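Local coordinates for 5'-tyrosyl-DNA phosphodiesterase (Caenorhabditis elegans, PDB 4FVA), which belongs to the endonuclease/exonuclease/phosphatase family, has a DNase I-like alpha/beta sandwich fold and carries a bound magnesium ion, at residues 139-144 with 172-177; 79-84 with 105-110. All blocks are in the same frame, centred on the assembly; numbering follows the deposited sequence.

Contact 1 (139-144 with 172-177); sequences AQFGFC and EVSRVP
In this DNase I-like alpha/beta sandwich the outer helix 134-154 meets the loop between strands 159-163 and 181-182, and Phe141, Gly142 and Arg175 carry the contact. No direct hydrogen bond joins the two segments. In Phe141, CG lies anti to the backbone N (chi1 -174°), on the side of the loop. One side of the ring does the touching. CE2 lies 4.1 Å from CG1 of Val173 and 3.8 Å from the backbone N of Ser174. CG2 of Val176 comes to the ring edge, near its plane, 4.2 Å from CE2. OG of Ser174 is also at the edge, in plane, 3.9 Å from CD2, but Ser174 is poorly ordered. Val173 also leans on Arg217 and Tyr219 of strand 212-221, so this part of the loop lies between that strand and the helix.

Gly142 has no side chain, and the guanidinium of Arg175 lies over its backbone, with NH2 3.2 Å from C of Gly142. CA of Gly142 sits 3.2 Å above the guanidinium plane, offset toward the rim. The chain of Arg175, extended from CG to NE, reaches back to the helix. Its charge is paired with Asp146, further along the same helix, in a salt bridge through NH2. Glu172 makes salt bridges to Arg134 and Arg137 near the start of that helix. A water at the guanidinium edge accepts from NH2 of Arg175 at 3.3 Å and donates to O of Ala139 at 3.2 Å.

Contact 2 (79-84 with 105-110); sequences YYTAIL and YRTLQI
Thr81 and Gln109 meet in the tightly packed part of this contact. OG1 of Thr81 donates to OE1 of Gln109 at 2.8 Å. The donor stands above the carbonyl plane. Gln109 has CG anti to its backbone N (chi1 -179°), and the extended chain beyond it carries the amide across to strand 80-84. There the side chains of Thr81 and Gln109 slide past each other in opposite directions. Gln109 meets Ile83 tip to tip, with OE1 3.4 Å from CG1 of Ile83. NE2 of Gln109 is satisfied by Tyr71 O and His94 NE2. The two strands belong to the facing sheets of the beta sandwich. The axes of the segments 80-84 and 107-110 come within 8.3 Å, and their directions differ by 15°.

Towards Thr107 the strands meet through a water. It donates to OG1 of Thr81 and O of Thr107, and accepts from OG1 of Thr107 at 2.8 Å. A second close point follows, where Arg106 grips OH of Tyr79 side-on, from NH2 at 2.8 Å and NE at 3.1 Å. The hydroxyl lies in the guanidinium plane, and the ring is turned 73° from that plane. Tyr79 also touches Glu52, a magnesium ligand. On the solvent side, Tyr105 is exposed.

In the fold
Contact 2 lies in the core between the two sheets, and all its touching residues are buried. Contact 1 is partly buried, on the outer side of the sandwich, between a helix and a loop. Strand 107-115 connects them: Leu108 points away from contact 2 and packs on Cys144 and Phe143 of the helix, with CD1 of Leu108 3.9 Å from SG of Cys144. The chemistry follows the place in the fold. At 79-84 with 105-110, buried polar groups bond directly across the interface, helped by internal water. At 139-144 with 172-177, apolar contacts at one ring and a guanidinium laid over backbone take the place of direct bonds, and the charged ends find partners beyond the two segments.

Contact 1 (139-144 with 172-177)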
ATOM      1  N   ALA A 139     -13.245  10.620   7.129  1.00 19.74           N
ATOM      2  CA  ALA A 139     -14.392   9.715   7.127  1.00 23.34           C
ATOM      3  C   ALA A 139     -14.023   8.365   6.524  1.00 29.48           C
ATOM      4  O   ALA A 139     -14.438   7.317   7.015  1.00 35.62           O
ATOM      5  CB  ALA A 139     -15.559  10.336   6.369  1.00 24.16           C
ATOM      6  N   GLN A 140     -13.259   8.395   5.437  1.00 25.23           N
ATOM      7  CA  GLN A 140     -12.837   7.157   4.786  1.00 21.70           C
ATOM      8  C   GLN A 140     -11.988   6.317   5.738  1.00 20.06           C
ATOM      9  O   GLN A 140     -12.195   5.109   5.851  1.00 25.62           O
ATOM     10  CB  GLN A 140     -12.095   7.465   3.485  1.00 18.83           C
ATOM     11  CG  GLN A 140     -13.001   8.056   2.403  1.00 29.41           C
ATOM     12  CD  GLN A 140     -12.221   8.680   1.255  1.00 32.13           C
ATOM     13  OE1 GLN A 140     -10.985   8.673   1.246  1.00 24.80           O
ATOM     14  NE2 GLN A 140     -12.946   9.244   0.283  1.00 25.05           N
ATOM     15  N   PHE A 141     -11.024   6.949   6.402  1.00 20.32           N
ATOM     16  CA  PHE A 141     -10.165   6.233   7.340  1.00 26.65           C
ATOM     17  C   PHE A 141     -11.003   5.548   8.435  1.00 30.72           C
ATOM     18  O   PHE A 141     -10.788   4.373   8.750  1.00 28.64           O
ATOM     19  CB  PHE A 141      -9.128   7.171   7.953  1.00 23.03           C
ATOM     20  CG  PHE A 141      -8.123   6.470   8.831  1.00 24.57           C
ATOM     21  CD1 PHE A 141      -6.959   5.943   8.288  1.00 24.60           C
ATOM     22  CD2 PHE A 141      -8.353   6.325  10.195  1.00 27.15           C
ATOM     23  CE1 PHE A 141      -6.031   5.281   9.092  1.00 27.97           C
ATOM     24  CE2 PHE A 141      -7.434   5.667  11.007  1.00 26.88           C
ATOM     25  CZ  PHE A 141      -6.267   5.149  10.452  1.00 29.99           C
ATOM     26  N   GLY A 142     -11.956   6.293   9.008  1.00 30.37           N
ATOM     27  CA  GLY A 142     -12.843   5.756  10.030  1.00 26.48           C
ATOM     28  C   GLY A 142     -13.613   4.565   9.491  1.00 26.08           C
ATOM     29  O   GLY A 142     -13.688   3.508  10.126  1.00 25.25           O
ATOM     30  N   PHE A 143     -14.140   4.720   8.284  1.00 22.65           N
ATOM     31  CA  PHE A 143     -14.864   3.655   7.623  1.00 20.72           C
ATOM     32  C   PHE A 143     -13.968   2.441   7.451  1.00 26.00           C
ATOM     33  O   PHE A 143     -14.380   1.307   7.725  1.00 23.04           O
ATOM     34  CB  PHE A 143     -15.384   4.149   6.268  1.00 22.44           C
ATOM     35  CG  PHE A 143     -16.042   3.086   5.435  1.00 26.00           C
ATOM     36  CD1 PHE A 143     -17.403   2.825   5.555  1.00 34.10           C
ATOM     37  CD2 PHE A 143     -15.297   2.346   4.520  1.00 27.32           C
ATOM     38  CE1 PHE A 143     -18.013   1.828   4.780  1.00 33.39           C
ATOM     39  CE2 PHE A 143     -15.893   1.357   3.738  1.00 30.35           C
ATOM     40  CZ  PHE A 143     -17.252   1.099   3.865  1.00 36.55           C
ATOM     41  N   CYS A 144     -12.736   2.663   7.013  1.00 25.50           N
ATOM     42  CA  CYS A 144     -11.828   1.536   6.827  1.00 31.15           C
ATOM     43  C   CYS A 144     -11.571   0.819   8.149  1.00 29.23           C
ATOM     44  O   CYS A 144     -11.571  -0.407   8.209  1.00 22.35           O
ATOM     45  CB  CYS A 144     -10.508   1.987   6.194  1.00 29.41           C
ATOM     46  SG  CYS A 144     -10.680   2.501   4.470  1.00 24.48           S
ATOM     47  N   GLU A 172      -5.009  13.442  11.984  1.00 55.86           N
ATOM     48  CA  GLU A 172      -6.209  12.954  11.306  1.00 48.27           C
ATOM     49  C   GLU A 172      -6.590  11.517  11.690  1.00 46.58           C
ATOM     50  O   GLU A 172      -7.716  11.083  11.429  1.00 49.96           O
ATOM     51  CB  GLU A 172      -6.064  13.066   9.782  1.00 45.34           C
ATOM     52  CG  GLU A 172      -5.981  14.498   9.261  1.00 47.58           C
ATOM     53  CD  GLU A 172      -5.723  14.577   7.752  1.00 46.11           C
ATOM     54  OE1 GLU A 172      -5.169  13.610   7.175  1.00 40.65           O
ATOM     55  OE2 GLU A 172      -6.074  15.614   7.145  1.00 42.24           O
ATOM     56  N   VAL A 173      -5.666  10.783  12.311  1.00 48.48           N
ATOM     57  CA  VAL A 173      -5.907   9.376  12.661  1.00 46.00           C
ATOM     58  C   VAL A 173      -6.923   9.248  13.793  1.00 52.24           C
ATOM     59  O   VAL A 173      -6.727   9.802  14.878  1.00 54.52           O
ATOM     60  CB  VAL A 173      -4.611   8.665  13.102  1.00 44.09           C
ATOM     61  CG1 VAL A 173      -4.930   7.318  13.746  1.00 43.07           C
ATOM     62  CG2 VAL A 173      -3.663   8.504  11.925  1.00 45.73           C
ATOM     63  N   SER A 174      -8.003   8.513  13.534  1.00 52.54           N
ATOM     64  CA  SER A 174      -9.111   8.386  14.478  1.00 63.44           C
ATOM     65  C   SER A 174      -9.130   7.043  15.203  1.00 64.58           C
ATOM     66  O   SER A 174      -8.148   6.628  15.822  1.00 69.35           O
ATOM     67  CB  SER A 174     -10.457   8.567  13.766  1.00 70.42           C
ATOM     68  OG  SER A 174     -10.783   7.430  12.986  1.00 78.10           O
ATOM     69  N   ARG A 175     -10.281   6.383  15.121  1.00 60.38           N
ATOM     70  CA  ARG A 175     -10.581   5.201  15.915  1.00 55.69           C
ATOM     71  C   ARG A 175      -9.904   3.914  15.432  1.00 53.22           C
ATOM     72  O   ARG A 175     -10.530   3.059  14.796  1.00 55.43           O
ATOM     73  CB  ARG A 175     -12.106   5.033  15.970  1.00 57.37           C
ATOM     74  CG  ARG A 175     -12.786   4.973  14.589  1.00 63.72           C
ATOM     75  CD  ARG A 175     -14.295   5.199  14.720  1.00 69.67           C
ATOM     76  NE  ARG A 175     -15.066   4.956  13.495  1.00 73.34           N
ATOM     77  CZ  ARG A 175     -15.275   5.857  12.534  1.00 71.99           C
ATOM     78  NH1 ARG A 175     -14.765   7.082  12.639  1.00 73.15           N
ATOM     79  NH2 ARG A 175     -16.002   5.534  11.467  1.00 63.39           N
ATOM     80  N   VAL A 176      -8.626   3.777  15.786  1.00 47.13           N
ATOM     81  CA  VAL A 176      -7.864   2.561  15.538  1.00 42.82           C
ATOM     82  C   VAL A 176      -8.185   1.533  16.621  1.00 45.24           C
ATOM     83  O   VAL A 176      -8.046   1.821  17.811  1.00 49.27           O
ATOM     84  CB  VAL A 176      -6.351   2.847  15.567  1.00 41.30           C
ATOM     85  CG1 VAL A 176      -5.547   1.546  15.483  1.00 35.43           C
ATOM     86  CG2 VAL A 176      -5.968   3.816  14.456  1.00 37.92           C
ATOM     87  N   PRO A 177      -8.650   0.340  16.223  1.00 48.46           N
ATOM     88  CA  PRO A 177      -9.007  -0.641  17.251  1.00 46.15           C
ATOM     89  C   PRO A 177      -7.787  -1.117  18.035  1.00 45.80           C
ATOM     90  O   PRO A 177      -6.682  -1.181  17.496  1.00 42.72           O
ATOM     91  CB  PRO A 177      -9.584  -1.805  16.440  1.00 50.72           C
ATOM     92  CG  PRO A 177      -9.986  -1.206  15.134  1.00 52.85           C
ATOM     93  CD  PRO A 177      -8.988  -0.127  14.868  1.00 49.00           C
TER
HETATM   94  O   HOH W   1     -16.879   7.622   9.128  1.00 57.96           O

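Contact 2 (79-84 with 105-110)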
ATOM      1  N   TYR A  79      -7.368   6.116 -12.934  1.00 28.58           N
ATOM      2  CA  TYR A  79      -6.329   5.448 -12.142  1.00 25.08           C
ATOM      3  C   TYR A  79      -6.981   4.568 -11.078  1.00 22.32           C
ATOM      4  O   TYR A  79      -8.166   4.723 -10.778  1.00 25.82           O
ATOM      5  CB  TYR A  79      -5.345   6.463 -11.543  1.00 23.01           C
ATOM      6  CG  TYR A  79      -5.983   7.483 -10.632  1.00 24.45           C
ATOM      7  CD1 TYR A  79      -6.784   8.493 -11.145  1.00 18.84           C
ATOM      8  CD2 TYR A  79      -5.755   7.450  -9.262  1.00 24.42           C
ATOM      9  CE1 TYR A  79      -7.362   9.443 -10.307  1.00 23.76           C
ATOM     10  CE2 TYR A  79      -6.330   8.382  -8.418  1.00 24.90           C
ATOM     11  CZ  TYR A  79      -7.131   9.381  -8.948  1.00 23.07           C
ATOM     12  OH  TYR A  79      -7.691  10.323  -8.103  1.00 20.02           O
ATOM     13  N   TYR A  80      -6.235   3.612 -10.537  1.00 18.51           N
ATOM     14  CA  TYR A  80      -6.848   2.600  -9.683  1.00 18.11           C
ATOM     15  C   TYR A  80      -5.768   1.919  -8.838  1.00 18.23           C
ATOM     16  O   TYR A  80      -4.599   2.334  -8.864  1.00 18.48           O
ATOM     17  CB  TYR A  80      -7.623   1.584 -10.544  1.00 17.88           C
ATOM     18  CG  TYR A  80      -6.861   1.127 -11.786  1.00 20.71           C
ATOM     19  CD1 TYR A  80      -6.009   0.025 -11.743  1.00 22.88           C
ATOM     20  CD2 TYR A  80      -6.988   1.807 -12.994  1.00 21.75           C
ATOM     21  CE1 TYR A  80      -5.290  -0.381 -12.874  1.00 18.08           C
ATOM     22  CE2 TYR A  80      -6.290   1.402 -14.129  1.00 22.51           C
ATOM     23  CZ  TYR A  80      -5.441   0.316 -14.062  1.00 25.87           C
ATOM     24  OH  TYR A  80      -4.743  -0.080 -15.193  1.00 22.54           O
ATOM     25  N   THR A  81      -6.155   0.931  -8.041  1.00 18.09           N
ATOM     26  CA  THR A  81      -5.177   0.257  -7.201  1.00 18.21           C
ATOM     27  C   THR A  81      -4.995  -1.196  -7.630  1.00 18.11           C
ATOM     28  O   THR A  81      -5.752  -1.707  -8.457  1.00 17.93           O
ATOM     29  CB  THR A  81      -5.559   0.323  -5.713  1.00 25.33           C
ATOM     30  OG1 THR A  81      -6.798  -0.362  -5.509  1.00 17.93           O
ATOM     31  CG2 THR A  81      -5.711   1.779  -5.276  1.00 18.34           C
ATOM     32  N   ALA A  82      -3.994  -1.862  -7.071  1.00 18.24           N
ATOM     33  CA  ALA A  82      -3.796  -3.274  -7.367  1.00 22.63           C
ATOM     34  C   ALA A  82      -3.304  -3.994  -6.119  1.00 22.91           C
ATOM     35  O   ALA A  82      -2.609  -3.406  -5.280  1.00 18.43           O
ATOM     36  CB  ALA A  82      -2.809  -3.455  -8.523  1.00 18.34           C
ATOM     37  N   ILE A  83      -3.656  -5.272  -6.013  1.00 18.10           N
ATOM     38  CA  ILE A  83      -3.083  -6.134  -4.991  1.00 18.18           C
ATOM     39  C   ILE A  83      -2.476  -7.321  -5.721  1.00 21.52           C
ATOM     40  O   ILE A  83      -3.163  -7.979  -6.517  1.00 18.08           O
ATOM     41  CB  ILE A  83      -4.156  -6.614  -3.979  1.00 18.46           C
ATOM     42  CG1 ILE A  83      -4.829  -5.405  -3.300  1.00 17.93           C
ATOM     43  CG2 ILE A  83      -3.539  -7.569  -2.921  1.00 18.06           C
ATOM     44  CD1 ILE A  83      -5.921  -5.785  -2.316  1.00 17.74           C
ATOM     45  N   LEU A  84      -1.192  -7.569  -5.486  1.00 18.49           N
ATOM     46  CA  LEU A  84      -0.517  -8.720  -6.082  1.00 21.32           C
ATOM     47  C   LEU A  84      -0.152  -9.684  -4.973  1.00 20.84           C
ATOM     48  O   LEU A  84       0.415  -9.272  -3.952  1.00 18.79           O
ATOM     49  CB  LEU A  84       0.744  -8.302  -6.850  1.00 18.88           C
ATOM     50  CG  LEU A  84       0.598  -7.432  -8.107  1.00 22.95           C
ATOM     51  CD1 LEU A  84       0.245  -5.973  -7.756  1.00 18.84           C
ATOM     52  CD2 LEU A  84       1.871  -7.491  -8.948  1.00 20.46           C
ATOM     53  N   TYR A 105     -12.852   8.642  -7.367  1.00 26.35           N
ATOM     54  CA  TYR A 105     -13.027   7.217  -7.686  1.00 25.18           C
ATOM     55  C   TYR A 105     -12.298   6.315  -6.693  1.00 21.10           C
ATOM     56  O   TYR A 105     -11.846   5.223  -7.068  1.00 24.82           O
ATOM     57  CB  TYR A 105     -12.522   6.868  -9.094  1.00 29.48           C
ATOM     58  CG  TYR A 105     -12.805   7.902 -10.155  1.00 43.29           C
ATOM     59  CD1 TYR A 105     -14.106   8.214 -10.538  1.00 44.64           C
ATOM     60  CD2 TYR A 105     -11.756   8.549 -10.799  1.00 52.77           C
ATOM     61  CE1 TYR A 105     -14.351   9.165 -11.521  1.00 48.99           C
ATOM     62  CE2 TYR A 105     -11.986   9.501 -11.778  1.00 56.96           C
ATOM     63  CZ  TYR A 105     -13.283   9.803 -12.138  1.00 57.31           C
ATOM     64  OH  TYR A 105     -13.505  10.749 -13.118  1.00 62.36           O
ATOM     65  N   ARG A 106     -12.162   6.765  -5.448  1.00 24.11           N
ATOM     66  CA  ARG A 106     -11.384   6.016  -4.471  1.00 20.73           C
ATOM     67  C   ARG A 106     -12.193   4.870  -3.892  1.00 20.94           C
ATOM     68  O   ARG A 106     -13.425   4.967  -3.743  1.00 18.59           O
ATOM     69  CB  ARG A 106     -10.850   6.944  -3.374  1.00 21.35           C
ATOM     70  CG  ARG A 106     -10.026   8.118  -3.918  1.00 19.28           C
ATOM     71  CD  ARG A 106      -8.853   7.658  -4.809  1.00 20.61           C
ATOM     72  NE  ARG A 106      -8.203   8.803  -5.459  1.00 21.16           N
ATOM     73  CZ  ARG A 106      -7.323   9.593  -4.852  1.00 23.68           C
ATOM     74  NH1 ARG A 106      -6.986   9.343  -3.592  1.00 22.77           N
ATOM     75  NH2 ARG A 106      -6.777  10.626  -5.498  1.00 20.03           N
ATOM     76  N   THR A 107     -11.488   3.793  -3.536  1.00 17.81           N
ATOM     77  CA  THR A 107     -12.118   2.537  -3.188  1.00 17.59           C
ATOM     78  C   THR A 107     -11.381   1.871  -2.037  1.00 21.02           C
ATOM     79  O   THR A 107     -10.206   2.159  -1.772  1.00 20.01           O
ATOM     80  CB  THR A 107     -12.068   1.556  -4.387  1.00 20.04           C
ATOM     81  OG1 THR A 107     -10.693   1.385  -4.788  1.00 22.92           O
ATOM     82  CG2 THR A 107     -12.873   2.097  -5.585  1.00 25.13           C
ATOM     83  N   LEU A 108     -12.063   0.948  -1.375  1.00 18.59           N
ATOM     84  CA  LEU A 108     -11.382   0.042  -0.457  1.00 20.74           C
ATOM     85  C   LEU A 108     -11.374  -1.288  -1.170  1.00 23.92           C
ATOM     86  O   LEU A 108     -12.428  -1.897  -1.386  1.00 24.26           O
ATOM     87  CB  LEU A 108     -12.129  -0.055   0.871  1.00 25.41           C
ATOM     88  CG  LEU A 108     -11.539  -0.980   1.934  1.00 25.37           C
ATOM     89  CD1 LEU A 108     -10.103  -0.589   2.203  1.00 20.60           C
ATOM     90  CD2 LEU A 108     -12.363  -0.865   3.217  1.00 26.95           C
ATOM     91  N   GLN A 109     -10.181  -1.721  -1.562  1.00 17.44           N
ATOM     92  CA  GLN A 109     -10.011  -2.969  -2.306  1.00 17.46           C
ATOM     93  C   GLN A 109      -9.679  -4.077  -1.321  1.00 19.27           C
ATOM     94  O   GLN A 109      -8.674  -3.996  -0.609  1.00 17.65           O
ATOM     95  CB  GLN A 109      -8.891  -2.831  -3.347  1.00 17.46           C
ATOM     96  CG  GLN A 109      -8.648  -4.097  -4.189  1.00 19.57           C
ATOM     97  CD  GLN A 109      -7.501  -3.935  -5.158  1.00 17.54           C
ATOM     98  OE1 GLN A 109      -6.621  -3.093  -4.946  1.00 17.74           O
ATOM     99  NE2 GLN A 109      -7.490  -4.744  -6.225  1.00 21.32           N
ATOM    100  N   ILE A 110     -10.515  -5.115  -1.276  1.00 18.36           N
ATOM    101  CA  ILE A 110     -10.346  -6.171  -0.281  1.00 18.81           C
ATOM    102  C   ILE A 110     -10.123  -7.505  -0.954  1.00 20.51           C
ATOM    103  O   ILE A 110     -10.954  -7.943  -1.758  1.00 17.07           O
ATOM    104  CB  ILE A 110     -11.570  -6.268   0.665  1.00 20.56           C
ATOM    105  CG1 ILE A 110     -11.770  -4.944   1.402  1.00 17.08           C
ATOM    106  CG2 ILE A 110     -11.371  -7.354   1.716  1.00 20.41           C
ATOM    107  CD1 ILE A 110     -13.079  -4.885   2.223  1.00 16.97           C
TER
HETATM  108  O   HOH W   2     -10.586   3.777  -9.090  1.00 25.25           O
HETATM  109  O   HOH W   3      -8.285   0.820  -3.551  1.00 21.79           O